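Local coordinates for protein 5-Carboxyvanillate Decarboxylase (Novosphingobium aromaticivorans, PDB 4QRN) that probably catalyses the metal-dependent, non-oxidative removal of a carboxylate group from 5-carboxyvanillate, as a decarboxylase of the amidohydrolase superfamily, at residues V52-M56 with P118-E124; A62-M66 with D216-D220; A129-D134 with E164-G168; A314-K320 with A348-M354. All blocks are in the same frame, centred on the assembly; numbering follows the deposited sequence. Where two conformers were deposited one is given.

Contact 1 (V52-M56 with P118-E124)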
loop_
_atom_site.group_PDB
_atom_site.type_symbol
_atom_site.label_atom_id
_atom_site.label_comp_id
_atom_site.label_asym_id
_atom_site.label_seq_id
_atom_site.Cartn_x
_atom_site.Cartn_y
_atom_site.Cartn_z
ATOM N N VAL A 52 -2.154 -31.056 -2.578
ATOM C CA VAL A 52 -3.443 -30.571 -3.083
ATOM C C VAL A 52 -3.238 -29.339 -3.964
ATOM O O VAL A 52 -3.871 -29.237 -5.030
ATOM C CB VAL A 52 -4.440 -30.236 -1.952
ATOM C CG1 VAL A 52 -5.697 -29.568 -2.522
ATOM C CG2 VAL A 52 -4.791 -31.505 -1.184
ATOM N N TYR A 53 -2.355 -28.420 -3.574
ATOM C CA TYR A 53 -2.101 -27.283 -4.447
ATOM C C TYR A 53 -1.608 -27.747 -5.809
ATOM O O TYR A 53 -2.036 -27.242 -6.849
ATOM C CB TYR A 53 -1.051 -26.364 -3.839
ATOM C CG TYR A 53 -1.385 -25.744 -2.487
ATOM C CD1 TYR A 53 -2.698 -25.679 -1.989
ATOM C CD2 TYR A 53 -0.365 -25.226 -1.715
ATOM C CE1 TYR A 53 -2.972 -25.094 -0.760
ATOM C CE2 TYR A 53 -0.619 -24.631 -0.494
ATOM C CZ TYR A 53 -1.907 -24.571 -0.024
ATOM O OH TYR A 53 -2.121 -23.971 1.198
ATOM N N LEU A 54 -0.688 -28.708 -5.826
ATOM C CA LEU A 54 -0.183 -29.213 -7.102
ATOM C C LEU A 54 -1.301 -29.859 -7.929
ATOM O O LEU A 54 -1.359 -29.692 -9.147
ATOM C CB LEU A 54 0.964 -30.201 -6.870
ATOM C CG LEU A 54 2.277 -29.554 -6.404
ATOM C CD1 LEU A 54 3.277 -30.616 -5.952
ATOM C CD2 LEU A 54 2.907 -28.661 -7.476
ATOM N N ARG A 55 -2.189 -30.586 -7.268
ATOM C CA ARG A 55 -3.331 -31.187 -7.952
ATOM C C ARG A 55 -4.214 -30.114 -8.585
ATOM O O ARG A 55 -4.665 -30.270 -9.729
ATOM C CB ARG A 55 -4.134 -32.024 -6.950
ATOM C CG ARG A 55 -5.267 -32.823 -7.567
ATOM C CD ARG A 55 -6.129 -33.413 -6.471
ATOM N NE ARG A 55 -7.055 -32.426 -5.925
ATOM C CZ ARG A 55 -7.480 -32.405 -4.668
ATOM N NH1 ARG A 55 -7.011 -33.256 -3.766
ATOM N NH2 ARG A 55 -8.368 -31.500 -4.283
ATOM N N MET A 56 -4.471 -29.032 -7.850
ATOM C CA MET A 56 -5.317 -27.951 -8.344
ATOM C C MET A 56 -4.652 -27.217 -9.496
ATOM O O MET A 56 -5.323 -26.788 -10.448
ATOM C CB MET A 56 -5.608 -26.962 -7.203
ATOM C CG MET A 56 -6.494 -27.578 -6.134
ATOM S SD MET A 56 -6.805 -26.474 -4.729
ATOM C CE MET A 56 -7.649 -25.101 -5.499
ATOM N N PRO A 118 -8.417 -22.079 -0.240
ATOM C CA PRO A 118 -8.822 -22.139 -1.657
ATOM C C PRO A 118 -9.586 -23.409 -2.050
ATOM O O PRO A 118 -10.047 -23.490 -3.195
ATOM C CB PRO A 118 -7.484 -22.113 -2.405
ATOM C CG PRO A 118 -6.509 -21.544 -1.443
ATOM C CD PRO A 118 -6.950 -22.044 -0.094
ATOM N N LEU A 119 -9.653 -24.395 -1.158
ATOM C CA LEU A 119 -10.152 -25.719 -1.541
ATOM C C LEU A 119 -11.652 -25.698 -1.763
ATOM O O LEU A 119 -12.429 -25.178 -0.941
ATOM C CB LEU A 119 -9.783 -26.745 -0.482
ATOM C CG LEU A 119 -8.408 -27.404 -0.645
ATOM C CD1 LEU A 119 -7.260 -26.407 -0.714
ATOM C CD2 LEU A 119 -8.198 -28.398 0.480
ATOM N N HIS A 120 -12.063 -26.273 -2.886
ATOM C CA HIS A 120 -13.465 -26.292 -3.264
ATOM C C HIS A 120 -14.303 -27.360 -2.555
ATOM O O HIS A 120 -15.512 -27.189 -2.370
ATOM C CB HIS A 120 -13.556 -26.455 -4.774
ATOM C CG HIS A 120 -12.876 -25.344 -5.517
ATOM N ND1 HIS A 120 -11.672 -25.497 -6.179
ATOM C CD2 HIS A 120 -13.188 -24.031 -5.618
ATOM C CE1 HIS A 120 -11.310 -24.340 -6.708
ATOM N NE2 HIS A 120 -12.218 -23.436 -6.389
ATOM N N ASP A 121 -13.671 -28.464 -2.170
ATOM C CA ASP A 121 -14.375 -29.549 -1.487
ATOM C C ASP A 121 -14.335 -29.292 0.018
ATOM O O ASP A 121 -13.271 -29.363 0.641
ATOM C CB ASP A 121 -13.720 -30.885 -1.826
ATOM C CG ASP A 121 -14.511 -32.070 -1.311
ATOM O OD1 ASP A 121 -14.598 -32.236 -0.083
ATOM O OD2 ASP A 121 -15.045 -32.839 -2.137
ATOM N N LEU A 122 -15.487 -28.981 0.609
ATOM C CA LEU A 122 -15.545 -28.575 2.016
ATOM C C LEU A 122 -15.104 -29.692 2.941
ATOM O O LEU A 122 -14.449 -29.431 3.940
ATOM C CB LEU A 122 -16.946 -28.065 2.389
ATOM C CG LEU A 122 -17.158 -26.555 2.155
ATOM C CD1 LEU A 122 -16.809 -26.144 0.731
ATOM C CD2 LEU A 122 -18.584 -26.136 2.501
ATOM N N ASP A 123 -15.462 -30.929 2.630
ATOM C CA ASP A 123 -15.020 -32.058 3.442
ATOM C C ASP A 123 -13.502 -32.146 3.447
ATOM O O ASP A 123 -12.879 -32.375 4.489
ATOM C CB ASP A 123 -15.581 -33.381 2.895
ATOM C CG ASP A 123 -17.037 -33.620 3.269
ATOM O OD1 ASP A 123 -17.520 -33.060 4.275
ATOM O OD2 ASP A 123 -17.699 -34.396 2.546
ATOM N N GLU A 124 -12.910 -31.993 2.267
ATOM C CA GLU A 124 -11.459 -32.061 2.152
ATOM C C GLU A 124 -10.823 -30.923 2.942
ATOM O O GLU A 124 -9.837 -31.137 3.658
ATOM C CB GLU A 124 -11.009 -32.006 0.687
ATOM C CG GLU A 124 -9.529 -32.285 0.537
ATOM C CD GLU A 124 -9.053 -32.294 -0.894
ATOM O OE1 GLU A 124 -9.601 -31.538 -1.722
ATOM O OE2 GLU A 124 -8.123 -33.070 -1.187
#
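Val52 and Leu119 meet tip to tip at the apolar centre, Val52 CG1 standing 3.9 Å from Leu119 CG. CG1 takes the place anti to the backbone N (chi1 173°), which turns this methyl onto the leucine and leaves CG2 beside the glutamate. Met56 crosses Leu119 at about a right angle, its SD 4.0 Å from Leu119 CD1, while the ring edge of Tyr53 approaches the same methyl more loosely. Leucine suits this place because its branched end lets CD1 touch Val52, Tyr53 and Met56 while CD2 also lies against Val52. The flexible thioether of Met56 bends at its end, carrying CE to 3.7 Å from Pro118 O and on to His120 CE1. Helix 47-59 thus packs on the loop that follows the parallel-sheet strand 106-111 and leads into helix 122-142; Asp121 is the N-cap of that helix, its OD1 accepting from Glu124 N at 2.9 Å. Tyr53 turns its hydroxyl to Gly115 O in the same loop. At the polar edge Arg55 meets Glu124 end-on, NH1 to OE2 and NH2 to OE1, both 2.8 Å and nearly straight. The guanidinium and carboxylate planes lie 6° apart, and each oxygen offers its syn lone pair. Val52 CG1 sits over one guanidinium face, toward its rim. A leucine in place of Arg55 would probably leave the Glu124 carboxylate without its charged mate and free to turn.

Contact 2 (A62-M66 with D216-D220). With GOL (glycerol), chain G.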
loop_
_atom_site.group_PDB
_atom_site.type_symbol
_atom_site.label_atom_id
_atom_site.label_comp_id
_atom_site.label_asym_id
_atom_site.label_seq_id
_atom_site.Cartn_x
_atom_site.Cartn_y
_atom_site.Cartn_z
ATOM N N ALA A 62 -6.878 -24.343 -9.609
ATOM C CA ALA A 62 -6.094 -23.332 -8.878
ATOM C C ALA A 62 -6.342 -21.949 -9.445
ATOM O O ALA A 62 -6.406 -21.783 -10.680
ATOM C CB ALA A 62 -4.643 -23.656 -9.022
ATOM N N ASP A 63 -6.463 -20.953 -8.565
ATOM C CA ASP A 63 -6.552 -19.582 -9.022
ATOM C C ASP A 63 -5.180 -19.093 -9.460
ATOM O O ASP A 63 -4.174 -19.787 -9.312
ATOM C CB ASP A 63 -7.285 -18.667 -8.013
ATOM C CG ASP A 63 -6.511 -18.349 -6.743
ATOM O OD1 ASP A 63 -5.332 -18.753 -6.571
ATOM O OD2 ASP A 63 -7.128 -17.675 -5.884
ATOM N N LYS A 64 -5.125 -17.908 -10.060
ATOM C CA LYS A 64 -3.853 -17.435 -10.589
ATOM C C LYS A 64 -2.812 -17.247 -9.494
ATOM O O LYS A 64 -1.615 -17.475 -9.708
ATOM C CB LYS A 64 -4.049 -16.120 -11.352
ATOM C CG LYS A 64 -4.861 -16.307 -12.639
ATOM C CD LYS A 64 -4.909 -15.011 -13.434
ATOM C CE LYS A 64 -5.713 -15.131 -14.700
ATOM N NZ LYS A 64 -5.432 -13.975 -15.576
ATOM N N GLY A 65 -3.254 -16.819 -8.320
ATOM C CA GLY A 65 -2.331 -16.634 -7.220
ATOM C C GLY A 65 -1.699 -17.946 -6.782
ATOM O O GLY A 65 -0.510 -17.973 -6.453
ATOM N N MET A 66 -2.480 -19.020 -6.713
ATOM C CA MET A 66 -1.930 -20.305 -6.314
ATOM C C MET A 66 -0.936 -20.782 -7.374
ATOM O O MET A 66 0.127 -21.320 -7.032
ATOM C CB MET A 66 -3.041 -21.335 -6.093
ATOM C CG MET A 66 -2.501 -22.716 -5.771
ATOM S SD MET A 66 -3.767 -23.943 -5.434
ATOM C CE MET A 66 -4.426 -23.323 -3.900
ATOM N N ASP A 216 -8.595 -13.723 -8.166
ATOM C CA ASP A 216 -8.573 -13.512 -9.599
ATOM C C ASP A 216 -9.219 -12.185 -9.992
ATOM O O ASP A 216 -8.876 -11.622 -11.036
ATOM C CB ASP A 216 -9.273 -14.674 -10.313
ATOM C CG ASP A 216 -8.399 -15.906 -10.452
ATOM O OD1 ASP A 216 -7.229 -15.902 -10.040
ATOM O OD2 ASP A 216 -8.900 -16.914 -10.996
ATOM N N SER A 217 -10.147 -11.679 -9.184
ATOM C CA SER A 217 -10.795 -10.388 -9.442
ATOM C C SER A 217 -9.856 -9.185 -9.347
ATOM O O SER A 217 -10.221 -8.089 -9.751
ATOM C CB SER A 217 -11.927 -10.176 -8.427
ATOM O OG SER A 217 -11.392 -10.189 -7.118
ATOM N N MET A 218 -8.664 -9.367 -8.792
ATOM C CA MET A 218 -7.762 -8.240 -8.534
ATOM C C MET A 218 -6.323 -8.468 -8.968
ATOM O O MET A 218 -5.554 -7.515 -9.069
ATOM C CB MET A 218 -7.838 -7.933 -7.014
ATOM C CG MET A 218 -7.298 -6.654 -6.518
ATOM S SD MET A 218 -8.101 -6.306 -4.938
ATOM C CE MET A 218 -7.078 -4.867 -4.566
ATOM N N ILE A 219 -5.918 -9.703 -9.222
ATOM C CA ILE A 219 -4.492 -9.991 -9.338
ATOM C C ILE A 219 -3.826 -9.581 -10.650
ATOM O O ILE A 219 -2.598 -9.417 -10.682
ATOM C CB ILE A 219 -4.258 -11.507 -9.075
ATOM C CG1 ILE A 219 -2.802 -11.798 -8.703
ATOM C CG2 ILE A 219 -4.745 -12.341 -10.261
ATOM C CD1 ILE A 219 -2.583 -13.219 -8.252
ATOM N N ASP A 220 -4.582 -9.478 -11.747
ATOM C CA ASP A 220 -3.923 -9.511 -13.059
ATOM C C ASP A 220 -2.793 -8.478 -13.261
ATOM O O ASP A 220 -1.721 -8.857 -13.716
ATOM C CB ASP A 220 -4.923 -9.373 -14.215
ATOM C CG ASP A 220 -5.694 -10.637 -14.520
ATOM O OD1 ASP A 220 -5.436 -11.690 -13.932
ATOM O OD2 ASP A 220 -6.597 -10.512 -15.376
HETATM C C1 GOL G . -10.331 -16.591 -6.075
HETATM O O1 GOL G . -9.160 -16.159 -6.740
HETATM C C2 GOL G . -10.840 -17.890 -6.702
HETATM O O2 GOL G . -11.968 -18.369 -5.988
HETATM C C3 GOL G . -11.196 -17.664 -8.163
HETATM O O3 GOL G . -11.920 -16.461 -8.278
HETATM O O HOH W 1 -5.668 -15.415 -7.833
#
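Lys64 N gives its hydrogen to Asp216 OD1 at 2.9 Å, on the syn lone pair of that oxygen, so an aspartate from a distant loop satisfies an amide in the first turn of helix 64-75. Gly65 N is served by a water that accepts from it and lies 2.7 Å from Asp216 OD1, to which it probably donates. Met66 N is taken by the N-cap residue Asp63, whose OD1 lies 2.9 Å away. Asp63 holds its CG between the backbone N and the carbonyl carbon (chi1 72°), folding the carboxylate back over the turn. Its OD2 accepts from glycerol O1 at 2.7 Å, and that oxygen in turn accepts from Asp216 N; the glycerol is probably from the crystallisation liquor. Lys64 runs extended to Asp220, where NZ forms a salt bridge with OD1 at 2.8 Å, from above the carboxylate plane. Beside these, Ile219 CD1 packs 3.6 Å from Gly65 CA; a CB here would lie about as near that methyl, so glycine suits the place. Three successive amides at a helix start, met by a local cap, a water and a remote carboxylate, make this an N-terminus capped partly across the fold, by the loop after strand 207-209.

Contact 3 (A129-D134 with E164-G168)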
loop_
_atom_site.group_PDB
_atom_site.type_symbol
_atom_site.label_atom_id
_atom_site.label_comp_id
_atom_site.label_asym_id
_atom_site.label_seq_id
_atom_site.Cartn_x
_atom_site.Cartn_y
_atom_site.Cartn_z
ATOM N N ALA A 129 -7.496 -29.368 7.310
ATOM C CA ALA A 129 -7.238 -28.386 8.374
ATOM C C ALA A 129 -7.163 -29.097 9.725
ATOM O O ALA A 129 -6.315 -28.766 10.552
ATOM C CB ALA A 129 -8.324 -27.329 8.394
ATOM N N THR A 130 -8.070 -30.044 9.968
ATOM C CA THR A 130 -8.044 -30.806 11.219
ATOM C C THR A 130 -6.698 -31.502 11.381
ATOM O O THR A 130 -6.089 -31.443 12.444
ATOM C CB THR A 130 -9.164 -31.863 11.230
ATOM O OG1 THR A 130 -10.428 -31.192 11.237
ATOM C CG2 THR A 130 -9.035 -32.772 12.461
ATOM N N ARG A 131 -6.231 -32.143 10.306
ATOM C CA ARG A 131 -4.960 -32.843 10.340
ATOM C C ARG A 131 -3.786 -31.885 10.557
ATOM O O ARG A 131 -2.876 -32.187 11.336
ATOM C CB ARG A 131 -4.775 -33.682 9.065
ATOM C CG ARG A 131 -5.712 -34.891 9.033
ATOM C CD ARG A 131 -5.898 -35.406 7.633
ATOM N NE ARG A 131 -4.706 -36.044 7.091
ATOM C CZ ARG A 131 -4.351 -37.315 7.297
ATOM N NH1 ARG A 131 -5.078 -38.113 8.073
ATOM N NH2 ARG A 131 -3.245 -37.783 6.727
ATOM N N ALA A 132 -3.808 -30.727 9.902
ATOM C CA ALA A 132 -2.726 -29.765 10.076
ATOM C C ALA A 132 -2.723 -29.238 11.510
ATOM O O ALA A 132 -1.661 -29.031 12.090
ATOM C CB ALA A 132 -2.870 -28.599 9.094
ATOM N N ASN A 133 -3.908 -28.989 12.071
ATOM C CA ASN A 133 -3.992 -28.517 13.438
ATOM C C ASN A 133 -3.485 -29.581 14.409
ATOM O O ASN A 133 -2.748 -29.277 15.355
ATOM C CB ASN A 133 -5.427 -28.101 13.750
ATOM C CG ASN A 133 -5.786 -26.765 13.123
ATOM O OD1 ASN A 133 -4.903 -25.948 12.841
ATOM N ND2 ASN A 133 -7.063 -26.527 12.930
ATOM N N ASP A 134 -3.863 -30.845 14.203
ATOM C CA ASP A 134 -3.376 -31.890 15.072
ATOM C C ASP A 134 -1.851 -32.065 14.941
ATOM O O ASP A 134 -1.169 -32.303 15.940
ATOM C CB ASP A 134 -4.092 -33.207 14.756
ATOM C CG ASP A 134 -5.546 -33.211 15.188
ATOM O OD1 ASP A 134 -5.948 -32.341 15.992
ATOM O OD2 ASP A 134 -6.287 -34.110 14.730
ATOM N N GLU A 164 -13.694 -25.140 15.418
ATOM C CA GLU A 164 -12.261 -25.408 15.399
ATOM C C GLU A 164 -11.473 -24.356 16.196
ATOM O O GLU A 164 -10.428 -24.679 16.777
ATOM C CB GLU A 164 -11.773 -25.513 13.950
ATOM C CG GLU A 164 -10.366 -26.114 13.811
ATOM C CD GLU A 164 -10.287 -27.627 14.067
ATOM O OE1 GLU A 164 -11.258 -28.252 14.574
ATOM O OE2 GLU A 164 -9.215 -28.204 13.751
ATOM N N ILE A 165 -11.958 -23.115 16.222
ATOM C CA ILE A 165 -11.390 -22.097 17.096
ATOM C C ILE A 165 -11.516 -22.568 18.556
ATOM O O ILE A 165 -10.551 -22.508 19.327
ATOM C CB ILE A 165 -12.108 -20.766 16.868
ATOM C CG1 ILE A 165 -11.691 -20.190 15.504
ATOM C CG2 ILE A 165 -11.820 -19.768 17.999
ATOM C CD1 ILE A 165 -12.625 -19.118 14.994
ATOM N N HIS A 166 -12.690 -23.066 18.931
ATOM C CA HIS A 166 -12.867 -23.599 20.275
ATOM C C HIS A 166 -12.000 -24.816 20.534
ATOM O O HIS A 166 -11.398 -24.923 21.596
ATOM C CB HIS A 166 -14.343 -23.893 20.507
ATOM C CG HIS A 166 -15.102 -22.677 20.926
ATOM N ND1 HIS A 166 -15.102 -22.227 22.234
ATOM C CD2 HIS A 166 -15.875 -21.813 20.224
ATOM C CE1 HIS A 166 -15.839 -21.135 22.315
ATOM N NE2 HIS A 166 -16.318 -20.860 21.112
ATOM N N ARG A 167 -11.919 -25.734 19.578
ATOM C CA ARG A 167 -11.114 -26.934 19.780
ATOM C C ARG A 167 -9.642 -26.561 19.951
ATOM O O ARG A 167 -8.949 -27.094 20.811
ATOM C CB ARG A 167 -11.298 -27.913 18.627
ATOM C CG ARG A 167 -10.667 -29.260 18.905
ATOM C CD ARG A 167 -10.897 -30.245 17.772
ATOM N NE ARG A 167 -10.046 -30.018 16.601
ATOM C CZ ARG A 167 -8.900 -30.657 16.341
ATOM N NH1 ARG A 167 -8.252 -30.384 15.221
ATOM N NH2 ARG A 167 -8.389 -31.542 17.204
ATOM N N GLY A 168 -9.161 -25.630 19.132
ATOM C CA GLY A 168 -7.776 -25.209 19.235
ATOM C C GLY A 168 -7.462 -24.587 20.582
ATOM O O GLY A 168 -6.442 -24.875 21.195
HETATM O O HOH W 2 -11.665 -30.813 13.666
#
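Arg167 and Asp134 form the salt bridge between the helices: NH2 at 2.8 Å and NH1 at 3.1 Å both point end-on at OD1. The carboxylate stands almost perpendicular to the guanidinium, at 88°, and OD1 alone takes both N-H groups, NH2 on its syn lone pair and NH1 from above the carboxylate plane. On its own helix the arginine also holds Glu164 side-on, NE to OE1 at 2.9 Å and NH1 to OE2 at 2.8 Å. Its CG anti to the backbone N (chi1 -170°) and a bend at chi3 let it reach both acids.

Among the bonds from neutral donors, Asn133 ND2 donates to Glu164 OE2 at 2.8 Å, in its amide plane and onto the anti lone pair; Arg167 NH1 shares that oxygen. An amide suits this buried place, having a second hydrogen for Thr152 O. A water donates to Thr130 OG1 and Glu164 OE1; Thr130 OG1 also hydrogen-bonds Arg126 O of its own helix.

Packing is slight: Thr130 CG2 lies 3.7 Å from Arg167 NH1, and the nearly parallel helix segments, at 16°, keep their axes 11.7 Å apart.

Replacing Arg167 by a methionine would probably leave Asp134 and Glu164 without the positive charge between them.

Helices 122-142 and 158-170, before and after strand 147-149 in the chain, are thus joined by polar side chains across a wide spacing, and the arginine's charge probably offsets the repulsion of the two carboxylates.

Contact 4 (A314-K320 with A348-M354)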
loop_
_atom_site.group_PDB
_atom_site.type_symbol
_atom_site.label_atom_id
_atom_site.label_comp_id
_atom_site.label_asym_id
_atom_site.label_seq_id
_atom_site.Cartn_x
_atom_site.Cartn_y
_atom_site.Cartn_z
ATOM N N ALA A 314 12.823 -5.603 8.799
ATOM C CA ALA A 314 13.872 -5.506 9.821
ATOM C C ALA A 314 14.548 -4.153 9.597
ATOM O O ALA A 314 15.700 -4.054 9.174
ATOM C CB ALA A 314 14.832 -6.681 9.711
ATOM N N TRP A 315 13.798 -3.083 9.875
ATOM C CA TRP A 315 14.166 -1.748 9.399
ATOM C C TRP A 315 13.738 -0.724 10.441
ATOM O O TRP A 315 12.551 -0.465 10.638
ATOM C CB TRP A 315 13.536 -1.482 8.028
ATOM C CG TRP A 315 14.057 -0.255 7.355
ATOM C CD1 TRP A 315 15.335 0.235 7.394
ATOM C CD2 TRP A 315 13.306 0.637 6.526
ATOM N NE1 TRP A 315 15.422 1.383 6.633
ATOM C CE2 TRP A 315 14.190 1.648 6.082
ATOM C CE3 TRP A 315 11.978 0.660 6.089
ATOM C CZ2 TRP A 315 13.772 2.681 5.243
ATOM C CZ3 TRP A 315 11.574 1.659 5.251
ATOM C CH2 TRP A 315 12.457 2.670 4.850
ATOM N N GLU A 316 14.727 -0.169 11.124
ATOM C CA GLU A 316 14.479 0.689 12.292
ATOM C C GLU A 316 13.525 1.874 12.017
ATOM O O GLU A 316 12.646 2.122 12.844
ATOM C CB GLU A 316 15.815 1.211 12.859
ATOM C CG GLU A 316 16.867 0.151 13.086
ATOM C CD GLU A 316 17.847 -0.118 11.926
ATOM O OE1 GLU A 316 17.482 -0.133 10.696
ATOM O OE2 GLU A 316 19.023 -0.367 12.299
ATOM N N PRO A 317 13.701 2.622 10.901
ATOM C CA PRO A 317 12.806 3.780 10.728
ATOM C C PRO A 317 11.336 3.377 10.706
ATOM O O PRO A 317 10.479 4.092 11.244
ATOM C CB PRO A 317 13.251 4.364 9.373
ATOM C CG PRO A 317 14.619 3.881 9.151
ATOM C CD PRO A 317 14.754 2.565 9.862
ATOM N N ALA A 318 11.029 2.267 10.041
ATOM C CA ALA A 318 9.644 1.837 9.929
ATOM C C ALA A 318 9.118 1.294 11.255
ATOM O O ALA A 318 7.974 1.575 11.632
ATOM C CB ALA A 318 9.480 0.821 8.833
ATOM N N ILE A 319 9.941 0.535 11.968
ATOM C CA ILE A 319 9.532 0.029 13.273
ATOM C C ILE A 319 9.235 1.199 14.209
ATOM O O ILE A 319 8.209 1.216 14.885
ATOM C CB ILE A 319 10.617 -0.891 13.871
ATOM C CG1 ILE A 319 10.749 -2.149 13.008
ATOM C CG2 ILE A 319 10.282 -1.234 15.303
ATOM C CD1 ILE A 319 12.016 -2.918 13.306
ATOM N N LYS A 320 10.146 2.166 14.263
ATOM C CA LYS A 320 9.960 3.290 15.165
ATOM C C LYS A 320 8.741 4.120 14.785
ATOM O O LYS A 320 8.026 4.612 15.660
ATOM C CB LYS A 320 11.217 4.159 15.206
ATOM C CG LYS A 320 12.358 3.530 15.992
ATOM C CD LYS A 320 13.584 4.427 16.035
ATOM C CE LYS A 320 14.616 3.918 17.039
ATOM N NZ LYS A 320 15.831 4.805 17.030
ATOM N N ALA A 348 20.647 -6.813 13.483
ATOM C CA ALA A 348 20.266 -5.413 13.343
ATOM C C ALA A 348 19.195 -5.050 14.367
ATOM O O ALA A 348 19.237 -3.973 14.971
ATOM C CB ALA A 348 19.778 -5.129 11.934
ATOM N N MET A 349 18.225 -5.930 14.556
ATOM C CA MET A 349 17.152 -5.664 15.512
ATOM C C MET A 349 17.700 -5.586 16.938
ATOM O O MET A 349 17.303 -4.709 17.712
ATOM C CB MET A 349 16.038 -6.718 15.379
ATOM C CG MET A 349 15.350 -6.739 14.007
ATOM S SD MET A 349 14.506 -5.193 13.597
ATOM C CE MET A 349 15.782 -4.242 12.782
ATOM N N ASP A 350 18.614 -6.488 17.279
ATOM C CA ASP A 350 19.212 -6.475 18.613
ATOM C C ASP A 350 19.908 -5.149 18.894
ATOM O O ASP A 350 20.011 -4.750 20.060
ATOM C CB ASP A 350 20.283 -7.562 18.713
ATOM C CG ASP A 350 19.763 -8.974 18.918
ATOM O OD1 ASP A 350 18.598 -9.209 19.324
ATOM O OD2 ASP A 350 20.602 -9.872 18.710
ATOM N N ALA A 351 20.435 -4.500 17.850
ATOM C CA ALA A 351 21.322 -3.342 18.006
ATOM C C ALA A 351 20.661 -2.008 17.679
ATOM O O ALA A 351 21.340 -0.995 17.519
ATOM C CB ALA A 351 22.583 -3.563 17.168
ATOM N N MET A 352 19.328 -1.998 17.628
ATOM C CA MET A 352 18.629 -0.747 17.346
ATOM C C MET A 352 18.872 0.256 18.471
ATOM O O MET A 352 19.061 -0.104 19.632
ATOM C CB MET A 352 17.130 -0.977 17.203
ATOM C CG MET A 352 16.790 -1.771 15.962
ATOM S SD MET A 352 15.010 -1.800 15.574
ATOM C CE MET A 352 14.374 -2.959 16.793
ATOM N N ASP A 353 18.826 1.540 18.107
ATOM C CA ASP A 353 18.977 2.627 19.075
ATOM C C ASP A 353 17.625 2.868 19.726
ATOM O O ASP A 353 16.891 3.794 19.388
ATOM C CB ASP A 353 19.519 3.874 18.398
ATOM C CG ASP A 353 19.761 4.996 19.367
ATOM O OD1 ASP A 353 19.763 4.764 20.584
ATOM O OD2 ASP A 353 19.963 6.140 18.918
ATOM N N MET A 354 17.320 1.974 20.664
ATOM C CA MET A 354 16.027 1.850 21.287
ATOM C C MET A 354 16.298 1.443 22.732
ATOM O O MET A 354 17.200 0.651 22.990
ATOM C CB MET A 354 15.279 0.772 20.493
ATOM C CG MET A 354 13.911 0.495 20.909
ATOM S SD MET A 354 13.152 -0.770 19.857
ATOM C CE MET A 354 12.953 -0.005 18.277
HETATM O O HOH W 3 20.358 -1.528 14.367
#
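Met349 bends at both chi2 (-62°) and chi3 (89°), and this double turn lays SD against Ile319 and CE against the backbone of Ala314. Met349 SD comes within 3.4 Å of Ile319 CD1, and Met349 CE within 3.4 Å of Ala314 C. Ile319 keeps CG1 anti to its carbonyl carbon, bringing CD1 up to two sulfurs on one side of it; Met352 SD is the second, 3.9 Å from CD1 at about a right angle. Unbranched methionines suit this place because they bend to follow the helix surface. Met354 closes the row, its CE 4.2 Å from Ile319 CG2; Phe362 of helix 356-370 touches Ile319 and Met352. Glu316, bent at chi2, lays its CG 3.5 Å from Met352 CG, and a water donates to Glu316 OE2 and Ala348 O, tying that carboxylate to the last turn of helix 343-350. Lys320 stretches to give NZ to O of Asp353, centre of an inverse gamma turn, at 2.8 Å, tilted 32° from the carbonyl plane. The start of helix 316-326, with Trp315 at its N-cap position, packs on the end of helix 343-350 and the turn beyond, outside strands 306-309 and 331-332, as in the helical layer of an amidohydrolase barrel.

In the fold
From the N terminus, helix 47-59 opens contact 1, which closes after strand 106-111 at the loop entering helix 122-142. Contact 2 opens within the span that contact 1 closes, at the start of helix 64-75, and ends beyond strand 207-209, so contacts 1 and 2 cross. They also touch in space: Met66 packs on Tyr53, Met56 and Pro118. Contact 3 is nested within the span of contact 2 and shares helix 122-142 with contact 1, joining it to helix 158-170. Contact 4 follows in series, closing the short span through strand 331-332 by joining helix 316-326 to the end of helix 343-350, its centre about 40 Å from that of contact 1. Contacts 2 and 4 touch the second subunit.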